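Local coordinates for hypothetical protein Atu0120 (Agrobacterium tumefaciens, PDB 2I6H) that is of unknown function but belongs to a bacterial family of uncharacterised proteins and folds into helices without strands, in a two-chain assembly, at residues A32-F37 with S83-L88; D44-K49 with E129-F134; R60-H65 with D91-N96; A67-E72 with Y105-L110. One frame throughout, in Å; residues are numbered along the deposited sequence. Where two conformers were deposited one is given.

Contact 1. Residues A32-F37 with S83-L88; sequences ADIVDF and SLALML
Ala85 fits against Ile34 and Val35 where two helices of this all-helical fold cross. The segments belong to helix 29-41 and helix 80-97. Their axes approach to 8.7 Å at a crossing angle of 67°. The tight part surrounds Ala85. Its single methyl lets the backbones come close, with 5.8 Å between the CA atoms of Val35 and Ala85. Ala85 CB lies 4.0 Å from Ile34 CG2. The same Ile34 methyl reaches Leu88 CD1, also at 4.0 Å; the two side chains lie alongside, running opposite ways. Ile34 points CG2 directly away from its backbone N, while its CG1 branch turns to Phe61. Packing is looser toward Leu84. That side chain crosses Val35 at about a right angle, and Leu84 CD2 stays 4.2 Å from Val35 CG1.

All five touching residues are buried, and the contact is purely apolar. The solvent side belongs to helix 29-41, where Ala32 and Asp36 are exposed and Asp33 is partly so. Helix 80-97 has no such side here. Leu86 and Met87, a selenomethionine, pack against Phe114 of helix 108-120, and Ser83 OG bonds to the carbonyls of Trp76 and Gly79. Val35 places its CG2 methyl 4.1 Å from Ala85 CB and 4.0 Å from Ala85 N.

Contact 2. Residues D44-K49 with E129-F134; sequences DKWFDK and EDLRVF
Phe134 drives the rim of its ring into the face of the Trp46 indole. CZ of Phe134 stands 3.3 Å above the indole plane, toward the rim of the ring. The nearest pair is Phe134 CZ and Trp46 CE3, 3.6 Å apart. The phenyl ring and the six-membered ring of Trp46 form a T-shaped pair, with planes at 85° and centroids 5.2 Å apart. Leu131 meets the far end of the indole. The Leu131 side chain runs across that of Trp46 roughly at right angles, and its CD2 methyl comes to 3.6 Å from Trp46 CH2. The backbone also takes part, with Asp130 O 3.7 Å from Trp46 CZ3. Phe47 approaches Phe134 from the opposite direction, and their CZ atoms are 3.9 Å apart. Trp46 CB covers the centre of one face of the Phe47 ring.

These residues form an aromatic cluster between two short helical turns. Trp46 ends helix 43-46, and residues 129-132 make a weakly bonded turn. A chi1 of -49° sets CG beside the Trp46 backbone N and turns the indole to residues 129-134. Trp38 of helix 29-41 positions the cluster. It stacks on Trp46, accepts the bond from Trp46 NE1 through its carbonyl oxygen, and meets Phe134 edge-to-face. Leu84, Leu88 and Gln92 of helix 80-97 back Phe134. Toward the dimer partner, Phe47 packs on Leu161 of the second subunit. A bound calcium ion lies about 6 Å from the side chain of Asp130, too far for coordination in this conformer.

Contact 3. Residues R60-H65 with D91-N96; sequences RFRDAH and DQFPRN
His65 and Phe93 mark the nearest approach of the two backbones, with CA atoms 7.3 Å apart. Helix 51-69 and helix 80-97 run at 124° to each other here, and their axes stay 10.8 Å apart. Both are kinked. In segment 91-96 the break falls at Pro94, whose N has no hydrogen to give, and at Arg95.

Phe93 carries the largest share of the contact. With CG anti to the backbone N (chi1 -175°), the ring is carried across to helix 51-69. The tip of the ring touches main chain. Phe93 CZ is 3.5 Å from Arg62 CA, and Phe93 CE1 is 3.7 Å from Phe61 C. His65 CB covers one face of the ring in a CH-pi contact, 4.0 Å from the centroid of Phe93. The His65 and Phe93 rings are nearly parallel (15°) but strongly offset, with little overlap. Pro94 packs obliquely against the imidazole. On the far side of helix 80-97, Arg95 NH2 bonds to Asp91 O at 3.0 Å, in the carbonyl plane and on a lone pair. Gln92 NE2 bonds to Asp91 OD2 at 2.9 Å.

Phe57, about a turn before Phe61 on helix 51-69, meets Phe93 edge-to-face. Helix 29-41 covers Phe61 through Leu30, Ile34 and Phe37, while helix 137-140 packs on Asp91 and Gln92.

Contact 4. Residues A67-E72 with Y105-L110; sequences AAARRE and YATDPL
Leu110 lays its CD1 methyl over one face of the Arg71 guanidinium, 3.7 Å from Arg71 NH1. The bend at chi2 (-60°) brings Arg71 CD against the leucine, 3.7 Å from Leu110 CD1; the further turn at chi3 carries the guanidinium under the same methyl. The Arg70 guanidinium serves its own segment. Ala67 CA lies over one of its faces, and Glu72 is gripped side-on by NE and NH2. The bond from Arg70 NE to Glu72 OE2 is 2.8 Å and nearly straight, at 173°.

Residues 67-72 close helix 51-69 with a Schellman motif. Arg71 has a positive phi of 67°, and Glu72 N bonds back to Ala67 O at 3.0 Å. Residues 105-108 form a type I beta turn that leads into helix 108-120, with Thr107 at the N-cap position. The end of one helix thus meets the start of another. Leu110 CD2 lies 3.6 Å from Ala68 O. Ala69 CB touches Thr107 CG2 at 3.9 Å. Thr107 OG1 makes no capping bond, and is instead hydrogen-bonded to Leu90 O of helix 80-97. Arg71 NH2 forms a salt bridge with Asp74.

Contacts 1 and 3 are the buried ones, and both use helix 80-97, which helix 29-41 crosses in one and helix 51-69 in the other. Contact 1 is aliphatic, while contact 3 relies on an aromatic ring. Contacts 2 and 4 are partly buried and lie on opposite sides of the chain's centre, with their centres about 21 Å apart. Both join helix ends rather than helix middles. Contact 2 is aromatic and alone reaches the second subunit. Contact 4 mixes aliphatic groups with arginine. Contact 1 meets contact 2 through Leu84 and Phe134. Contact 3 is tied to contact 4 by the salt bridge between Arg95 NH1 and Asp108 OD2, at 2.8 Å.

Contact 1. Residues A32-F37 with S83-L88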
# COMPACT_ATOMS: atom_id res chain seq x y z
N ALA A 32 -5.97 -24.30 -9.32
CA ALA A 32 -7.03 -23.88 -8.39
C ALA A 32 -6.51 -23.92 -6.94
O ALA A 32 -6.85 -23.05 -6.12
CB ALA A 32 -8.27 -24.75 -8.54
N ASP A 33 -5.75 -24.96 -6.61
CA ASP A 33 -5.10 -25.05 -5.28
C ASP A 33 -4.23 -23.84 -4.99
O ASP A 33 -4.22 -23.36 -3.85
CB ASP A 33 -4.23 -26.32 -5.15
CG ASP A 33 -5.04 -27.62 -5.10
OD1 ASP A 33 -6.28 -27.55 -4.94
OD2 ASP A 33 -4.41 -28.71 -5.21
N ILE A 34 -3.44 -23.38 -5.98
CA ILE A 34 -2.52 -22.26 -5.76
C ILE A 34 -3.35 -21.02 -5.44
O ILE A 34 -3.08 -20.27 -4.47
CB ILE A 34 -1.59 -22.05 -6.99
CG1 ILE A 34 -0.58 -23.21 -7.06
CG2 ILE A 34 -0.93 -20.67 -6.96
CD1 ILE A 34 0.05 -23.38 -8.47
N VAL A 35 -4.38 -20.80 -6.26
CA VAL A 35 -5.22 -19.62 -6.09
C VAL A 35 -5.95 -19.67 -4.74
O VAL A 35 -5.96 -18.67 -4.00
CB VAL A 35 -6.19 -19.42 -7.29
CG1 VAL A 35 -7.17 -18.23 -7.00
CG2 VAL A 35 -5.36 -19.14 -8.61
N ASP A 36 -6.52 -20.83 -4.41
CA ASP A 36 -7.18 -21.03 -3.09
C ASP A 36 -6.23 -20.72 -1.92
O ASP A 36 -6.59 -20.06 -0.95
CB ASP A 36 -7.66 -22.47 -2.97
CG ASP A 36 -8.95 -22.73 -3.71
OD1 ASP A 36 -9.55 -21.76 -4.23
OD2 ASP A 36 -9.36 -23.91 -3.76
N PHE A 37 -5.02 -21.25 -2.00
CA PHE A 37 -3.98 -20.97 -1.00
C PHE A 37 -3.73 -19.44 -0.86
O PHE A 37 -3.64 -18.91 0.25
CB PHE A 37 -2.69 -21.69 -1.43
CG PHE A 37 -1.44 -21.23 -0.69
CD1 PHE A 37 -1.04 -21.85 0.49
CD2 PHE A 37 -0.65 -20.20 -1.21
CE1 PHE A 37 0.13 -21.42 1.16
CE2 PHE A 37 0.52 -19.76 -0.53
CZ PHE A 37 0.90 -20.37 0.63
N SER A 83 -4.11 -18.40 -14.99
CA SER A 83 -3.06 -17.42 -15.35
C SER A 83 -2.61 -16.65 -14.10
O SER A 83 -1.43 -16.38 -13.95
CB SER A 83 -3.52 -16.43 -16.41
OG SER A 83 -3.65 -17.07 -17.68
N LEU A 84 -3.56 -16.31 -13.23
CA LEU A 84 -3.20 -15.76 -11.92
C LEU A 84 -2.21 -16.69 -11.18
O LEU A 84 -1.22 -16.24 -10.60
CB LEU A 84 -4.48 -15.52 -11.05
CG LEU A 84 -4.25 -15.06 -9.59
CD1 LEU A 84 -3.36 -13.78 -9.56
CD2 LEU A 84 -5.57 -14.83 -8.83
N ALA A 85 -2.50 -18.00 -11.16
CA ALA A 85 -1.58 -18.97 -10.57
C ALA A 85 -0.17 -18.86 -11.17
O ALA A 85 0.82 -18.96 -10.43
CB ALA A 85 -2.12 -20.41 -10.72
N LEU A 86 -0.08 -18.72 -12.50
CA LEU A 86 1.23 -18.49 -13.14
C LEU A 86 1.96 -17.26 -12.55
O LEU A 86 3.17 -17.33 -12.29
CB LEU A 86 1.10 -18.34 -14.65
CG LEU A 86 0.73 -19.61 -15.42
CD1 LEU A 86 0.59 -19.26 -16.91
CD2 LEU A 86 1.81 -20.74 -15.20
N MSE A 87 1.23 -16.16 -12.35
CA MSE A 87 1.82 -14.94 -11.80
C MSE A 87 2.37 -15.25 -10.39
O MSE A 87 3.50 -14.85 -10.03
CB MSE A 87 0.77 -13.83 -11.64
CG MSE A 87 0.04 -13.42 -12.86
SE MSE A 87 1.30 -12.69 -14.23
CE MSE A 87 1.45 -14.27 -15.31
N LEU A 88 1.58 -15.97 -9.61
CA LEU A 88 1.93 -16.28 -8.22
C LEU A 88 3.15 -17.18 -8.18
O LEU A 88 4.06 -17.00 -7.35
CB LEU A 88 0.74 -16.93 -7.53
CG LEU A 88 -0.46 -15.99 -7.41
CD1 LEU A 88 -1.59 -16.78 -6.72
CD2 LEU A 88 -0.14 -14.69 -6.67

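Contact 2. Residues D44-K49 with E129-F134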
# COMPACT_ATOMS: atom_id res chain seq x y z
N ASP A 44 -2.72 -9.91 4.40
CA ASP A 44 -1.88 -10.07 5.59
C ASP A 44 -0.56 -10.77 5.24
O ASP A 44 0.53 -10.40 5.71
CB ASP A 44 -2.64 -10.89 6.62
CG ASP A 44 -1.77 -11.21 7.85
OD1 ASP A 44 -1.14 -10.26 8.38
OD2 ASP A 44 -1.72 -12.40 8.25
N LYS A 45 -0.65 -11.77 4.36
CA LYS A 45 0.55 -12.50 3.95
C LYS A 45 1.14 -11.98 2.64
O LYS A 45 2.35 -12.06 2.45
CB LYS A 45 0.31 -14.01 3.83
CG LYS A 45 -0.23 -14.72 5.09
CD LYS A 45 0.66 -14.47 6.29
CE LYS A 45 0.32 -15.37 7.46
NZ LYS A 45 -1.09 -15.16 7.85
N TRP A 46 0.29 -11.48 1.73
CA TRP A 46 0.82 -10.99 0.45
C TRP A 46 1.78 -9.82 0.65
O TRP A 46 2.76 -9.71 -0.07
CB TRP A 46 -0.28 -10.52 -0.52
CG TRP A 46 -1.41 -11.46 -0.69
CD1 TRP A 46 -1.41 -12.81 -0.45
CD2 TRP A 46 -2.73 -11.13 -1.13
NE1 TRP A 46 -2.64 -13.32 -0.73
CE2 TRP A 46 -3.47 -12.32 -1.14
CE3 TRP A 46 -3.34 -9.94 -1.51
CZ2 TRP A 46 -4.82 -12.36 -1.54
CZ3 TRP A 46 -4.70 -9.97 -1.92
CH2 TRP A 46 -5.42 -11.18 -1.92
N PHE A 47 1.49 -8.95 1.63
CA PHE A 47 2.14 -7.64 1.69
C PHE A 47 2.98 -7.37 2.95
O PHE A 47 3.34 -6.22 3.22
CB PHE A 47 1.10 -6.50 1.53
CG PHE A 47 0.25 -6.61 0.28
CD1 PHE A 47 0.83 -6.74 -0.99
CD2 PHE A 47 -1.13 -6.61 0.39
CE1 PHE A 47 0.02 -6.85 -2.15
CE2 PHE A 47 -1.94 -6.72 -0.75
CZ PHE A 47 -1.35 -6.83 -2.04
N ASP A 48 3.27 -8.40 3.73
CA ASP A 48 4.03 -8.23 4.96
C ASP A 48 4.87 -9.47 5.19
O ASP A 48 4.32 -10.57 5.41
CB ASP A 48 3.06 -7.99 6.13
CG ASP A 48 3.73 -8.13 7.48
OD1 ASP A 48 4.83 -7.55 7.66
OD2 ASP A 48 3.15 -8.82 8.36
N LYS A 49 6.19 -9.29 5.16
CA LYS A 49 7.16 -10.38 5.30
C LYS A 49 6.94 -11.29 6.53
O LYS A 49 6.72 -10.82 7.65
CB LYS A 49 8.57 -9.77 5.30
CG LYS A 49 9.71 -10.76 5.29
CD LYS A 49 11.04 -10.01 5.49
CE LYS A 49 12.11 -10.90 6.13
NZ LYS A 49 12.57 -11.98 5.20
N GLU A 129 -11.07 -7.47 -8.06
CA GLU A 129 -10.26 -6.27 -7.99
C GLU A 129 -9.04 -6.46 -7.07
O GLU A 129 -7.96 -6.02 -7.43
CB GLU A 129 -11.12 -5.08 -7.55
CG GLU A 129 -10.43 -3.77 -7.78
CD GLU A 129 -11.28 -2.56 -7.37
OE1 GLU A 129 -12.35 -2.76 -6.75
OE2 GLU A 129 -10.83 -1.43 -7.67
N ASP A 130 -9.22 -7.16 -5.94
CA ASP A 130 -8.19 -7.45 -4.93
C ASP A 130 -7.01 -8.24 -5.49
O ASP A 130 -5.90 -8.17 -4.98
CB ASP A 130 -8.80 -8.31 -3.81
CG ASP A 130 -9.59 -7.49 -2.79
OD1 ASP A 130 -9.53 -6.25 -2.86
OD2 ASP A 130 -10.24 -8.09 -1.90
N LEU A 131 -7.30 -9.08 -6.49
CA LEU A 131 -6.28 -9.98 -7.08
C LEU A 131 -5.65 -9.45 -8.36
O LEU A 131 -4.66 -9.97 -8.85
CB LEU A 131 -6.86 -11.38 -7.32
CG LEU A 131 -7.28 -12.17 -6.07
CD1 LEU A 131 -8.10 -13.36 -6.51
CD2 LEU A 131 -6.07 -12.59 -5.19
N ARG A 132 -6.27 -8.43 -8.92
CA ARG A 132 -5.83 -7.87 -10.21
C ARG A 132 -4.35 -7.46 -10.24
O ARG A 132 -3.65 -7.66 -11.25
CB ARG A 132 -6.74 -6.67 -10.49
CG ARG A 132 -6.79 -6.22 -11.88
CD ARG A 132 -8.18 -5.51 -12.11
NE ARG A 132 -9.35 -6.40 -12.07
CZ ARG A 132 -10.60 -5.99 -11.85
NH1 ARG A 132 -10.84 -4.70 -11.62
NH2 ARG A 132 -11.62 -6.83 -11.85
N VAL A 133 -3.89 -6.84 -9.15
CA VAL A 133 -2.52 -6.33 -9.09
C VAL A 133 -1.44 -7.41 -9.38
O VAL A 133 -0.34 -7.09 -9.82
CB VAL A 133 -2.23 -5.59 -7.75
CG1 VAL A 133 -2.18 -6.56 -6.61
CG2 VAL A 133 -0.90 -4.74 -7.89
N PHE A 134 -1.76 -8.67 -9.08
CA PHE A 134 -0.78 -9.75 -9.37
C PHE A 134 -0.42 -9.96 -10.85
O PHE A 134 0.66 -10.50 -11.16
CB PHE A 134 -1.15 -11.02 -8.59
CG PHE A 134 -1.20 -10.75 -7.12
CD1 PHE A 134 -0.00 -10.55 -6.43
CD2 PHE A 134 -2.43 -10.52 -6.46
CE1 PHE A 134 0.01 -10.20 -5.07
CE2 PHE A 134 -2.43 -10.15 -5.06
CZ PHE A 134 -1.20 -10.00 -4.39

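Contact 3. Residues R60-H65 with D91-N96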
# COMPACT_ATOMS: atom_id res chain seq x y z
N ARG A 60 4.26 -26.18 -0.16
CA ARG A 60 3.15 -26.49 -1.08
C ARG A 60 3.60 -26.52 -2.56
O ARG A 60 3.27 -27.47 -3.29
CB ARG A 60 2.01 -25.45 -0.93
CG ARG A 60 1.23 -25.53 0.41
CD ARG A 60 0.30 -26.73 0.57
NE ARG A 60 -0.55 -27.05 -0.57
CZ ARG A 60 -1.79 -26.60 -0.81
NH1 ARG A 60 -2.40 -25.74 0.02
NH2 ARG A 60 -2.44 -27.03 -1.89
N PHE A 61 4.30 -25.48 -3.00
CA PHE A 61 4.35 -25.14 -4.42
C PHE A 61 5.73 -25.03 -5.06
O PHE A 61 5.84 -24.57 -6.20
CB PHE A 61 3.44 -23.93 -4.73
CG PHE A 61 2.00 -24.15 -4.33
CD1 PHE A 61 1.31 -25.30 -4.78
CD2 PHE A 61 1.34 -23.24 -3.51
CE1 PHE A 61 -0.03 -25.55 -4.40
CE2 PHE A 61 0.01 -23.44 -3.12
CZ PHE A 61 -0.69 -24.61 -3.57
N ARG A 62 6.79 -25.47 -4.35
CA ARG A 62 8.11 -25.50 -5.00
C ARG A 62 8.06 -26.27 -6.32
O ARG A 62 8.55 -25.77 -7.33
CB ARG A 62 9.21 -26.07 -4.08
CG ARG A 62 10.57 -26.14 -4.77
CD ARG A 62 10.80 -27.54 -5.35
NE ARG A 62 12.11 -27.63 -6.02
CZ ARG A 62 12.34 -28.28 -7.16
NH1 ARG A 62 13.56 -28.24 -7.69
NH2 ARG A 62 11.38 -29.00 -7.76
N ASP A 63 7.48 -27.47 -6.33
CA ASP A 63 7.46 -28.28 -7.57
C ASP A 63 6.71 -27.56 -8.69
O ASP A 63 7.15 -27.59 -9.85
CB ASP A 63 6.86 -29.68 -7.32
CG ASP A 63 7.81 -30.58 -6.56
OD1 ASP A 63 9.03 -30.23 -6.44
OD2 ASP A 63 7.34 -31.62 -6.06
N ALA A 64 5.58 -26.94 -8.33
CA ALA A 64 4.79 -26.18 -9.28
C ALA A 64 5.61 -25.03 -9.88
O ALA A 64 5.53 -24.80 -11.11
CB ALA A 64 3.53 -25.66 -8.61
N HIS A 65 6.40 -24.34 -9.03
CA HIS A 65 7.24 -23.25 -9.54
C HIS A 65 8.13 -23.78 -10.66
O HIS A 65 8.23 -23.15 -11.75
CB HIS A 65 8.16 -22.64 -8.47
CG HIS A 65 9.09 -21.61 -9.05
ND1 HIS A 65 10.42 -21.87 -9.35
CD2 HIS A 65 8.86 -20.34 -9.44
CE1 HIS A 65 10.97 -20.77 -9.86
NE2 HIS A 65 10.03 -19.83 -9.93
N ASP A 91 6.29 -14.75 -10.32
CA ASP A 91 6.59 -13.42 -9.81
C ASP A 91 6.61 -13.37 -8.28
O ASP A 91 7.50 -12.73 -7.69
CB ASP A 91 5.56 -12.40 -10.37
CG ASP A 91 5.85 -10.96 -9.88
OD1 ASP A 91 6.80 -10.31 -10.41
OD2 ASP A 91 5.15 -10.52 -8.94
N GLN A 92 5.63 -13.99 -7.63
CA GLN A 92 5.57 -13.94 -6.16
C GLN A 92 6.44 -14.98 -5.45
O GLN A 92 7.28 -14.63 -4.59
CB GLN A 92 4.12 -14.05 -5.68
CG GLN A 92 3.29 -12.84 -6.08
CD GLN A 92 3.77 -11.61 -5.38
OE1 GLN A 92 3.60 -11.47 -4.18
NE2 GLN A 92 4.41 -10.68 -6.14
N PHE A 93 6.25 -16.24 -5.83
CA PHE A 93 7.01 -17.37 -5.22
C PHE A 93 8.53 -17.09 -5.06
O PHE A 93 9.08 -17.28 -3.96
CB PHE A 93 6.75 -18.67 -6.01
CG PHE A 93 7.40 -19.88 -5.38
CD1 PHE A 93 6.63 -20.74 -4.54
CD2 PHE A 93 8.76 -20.18 -5.61
CE1 PHE A 93 7.23 -21.88 -3.94
CE2 PHE A 93 9.36 -21.31 -5.02
CZ PHE A 93 8.59 -22.18 -4.17
N PRO A 94 9.22 -16.62 -6.12
CA PRO A 94 10.68 -16.37 -5.99
C PRO A 94 11.01 -15.32 -4.94
O PRO A 94 12.02 -15.44 -4.24
CB PRO A 94 11.07 -15.83 -7.39
CG PRO A 94 10.02 -16.29 -8.31
CD PRO A 94 8.74 -16.29 -7.47
N ARG A 95 10.13 -14.32 -4.80
CA ARG A 95 10.34 -13.26 -3.81
C ARG A 95 10.08 -13.70 -2.36
O ARG A 95 10.66 -13.13 -1.42
CB ARG A 95 9.50 -12.03 -4.19
CG ARG A 95 10.00 -11.37 -5.49
CD ARG A 95 9.09 -10.25 -6.03
NE ARG A 95 9.92 -9.53 -7.00
CZ ARG A 95 10.28 -10.00 -8.21
NH1 ARG A 95 11.13 -9.29 -8.95
NH2 ARG A 95 9.79 -11.15 -8.71
N ASN A 96 9.22 -14.70 -2.19
CA ASN A 96 9.04 -15.31 -0.87
C ASN A 96 10.10 -16.35 -0.56
O ASN A 96 10.54 -16.46 0.60
CB ASN A 96 7.68 -16.00 -0.76
CG ASN A 96 6.52 -15.02 -0.77
OD1 ASN A 96 5.92 -14.76 -1.83
ND2 ASN A 96 6.24 -14.42 0.42

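Contact 4. Residues A67-E72 with Y105-L110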
# COMPACT_ATOMS: atom_id res chain seq x y z
N ALA A 67 7.90 -26.51 -12.50
CA ALA A 67 7.12 -26.95 -13.68
C ALA A 67 6.79 -25.73 -14.55
O ALA A 67 6.95 -25.76 -15.78
CB ALA A 67 5.82 -27.67 -13.26
N ALA A 68 6.31 -24.67 -13.93
CA ALA A 68 6.01 -23.43 -14.67
C ALA A 68 7.27 -22.90 -15.38
O ALA A 68 7.21 -22.52 -16.55
CB ALA A 68 5.46 -22.37 -13.73
N ALA A 69 8.40 -22.86 -14.66
CA ALA A 69 9.69 -22.39 -15.20
C ALA A 69 10.20 -23.30 -16.32
O ALA A 69 10.93 -22.84 -17.18
CB ALA A 69 10.74 -22.29 -14.06
N ARG A 70 9.81 -24.58 -16.31
CA ARG A 70 10.22 -25.53 -17.36
C ARG A 70 9.28 -25.46 -18.56
O ARG A 70 9.41 -26.25 -19.52
CB ARG A 70 10.23 -26.97 -16.83
CG ARG A 70 11.45 -27.32 -16.02
CD ARG A 70 11.57 -28.85 -15.83
NE ARG A 70 10.32 -29.42 -15.30
CZ ARG A 70 10.02 -29.55 -14.00
NH1 ARG A 70 10.88 -29.18 -13.04
NH2 ARG A 70 8.84 -30.09 -13.65
N ARG A 71 8.32 -24.55 -18.51
CA ARG A 71 7.33 -24.35 -19.61
C ARG A 71 6.40 -25.56 -19.77
O ARG A 71 6.00 -25.94 -20.89
CB ARG A 71 8.03 -23.98 -20.96
CG ARG A 71 8.97 -22.75 -20.84
CD ARG A 71 8.18 -21.50 -20.38
NE ARG A 71 7.19 -21.13 -21.38
CZ ARG A 71 7.45 -20.34 -22.43
NH1 ARG A 71 8.66 -19.81 -22.60
NH2 ARG A 71 6.50 -20.07 -23.34
N GLU A 72 6.06 -26.18 -18.64
CA GLU A 72 5.12 -27.32 -18.64
C GLU A 72 3.69 -26.87 -18.42
O GLU A 72 2.74 -27.66 -18.67
CB GLU A 72 5.52 -28.34 -17.59
CG GLU A 72 6.83 -29.04 -17.98
CD GLU A 72 7.45 -29.87 -16.90
OE1 GLU A 72 6.93 -29.94 -15.76
OE2 GLU A 72 8.51 -30.47 -17.21
N TYR A 105 15.03 -13.34 -9.16
CA TYR A 105 14.71 -12.62 -10.43
C TYR A 105 14.71 -13.54 -11.65
O TYR A 105 14.36 -13.10 -12.77
CB TYR A 105 15.72 -11.46 -10.65
CG TYR A 105 15.93 -10.66 -9.38
CD1 TYR A 105 14.85 -10.00 -8.78
CD2 TYR A 105 17.17 -10.62 -8.74
CE1 TYR A 105 15.00 -9.30 -7.56
CE2 TYR A 105 17.32 -9.92 -7.54
CZ TYR A 105 16.23 -9.26 -6.97
OH TYR A 105 16.34 -8.56 -5.79
N ALA A 106 15.10 -14.81 -11.46
CA ALA A 106 15.38 -15.70 -12.60
C ALA A 106 14.18 -15.93 -13.53
O ALA A 106 14.37 -16.08 -14.74
CB ALA A 106 15.95 -17.07 -12.12
N THR A 107 12.97 -15.91 -12.99
CA THR A 107 11.76 -16.18 -13.83
C THR A 107 10.98 -14.90 -14.11
O THR A 107 9.80 -14.95 -14.56
CB THR A 107 10.81 -17.24 -13.17
OG1 THR A 107 10.44 -16.88 -11.81
CG2 THR A 107 11.47 -18.61 -13.15
N ASP A 108 11.59 -13.74 -13.82
CA ASP A 108 10.87 -12.47 -14.04
C ASP A 108 10.56 -12.25 -15.54
O ASP A 108 9.43 -11.83 -15.86
CB ASP A 108 11.60 -11.28 -13.46
CG ASP A 108 11.47 -11.19 -11.92
OD1 ASP A 108 10.67 -11.94 -11.31
OD2 ASP A 108 12.14 -10.32 -11.31
N PRO A 109 11.54 -12.47 -16.44
CA PRO A 109 11.21 -12.30 -17.87
C PRO A 109 10.04 -13.21 -18.30
O PRO A 109 9.15 -12.78 -19.07
CB PRO A 109 12.52 -12.70 -18.60
CG PRO A 109 13.58 -12.35 -17.60
CD PRO A 109 12.99 -12.76 -16.24
N LEU A 110 10.01 -14.44 -17.79
CA LEU A 110 8.89 -15.35 -18.09
C LEU A 110 7.57 -14.83 -17.52
O LEU A 110 6.53 -14.89 -18.20
CB LEU A 110 9.17 -16.76 -17.56
CG LEU A 110 8.18 -17.87 -17.95
CD1 LEU A 110 7.95 -17.92 -19.51
CD2 LEU A 110 8.62 -19.26 -17.35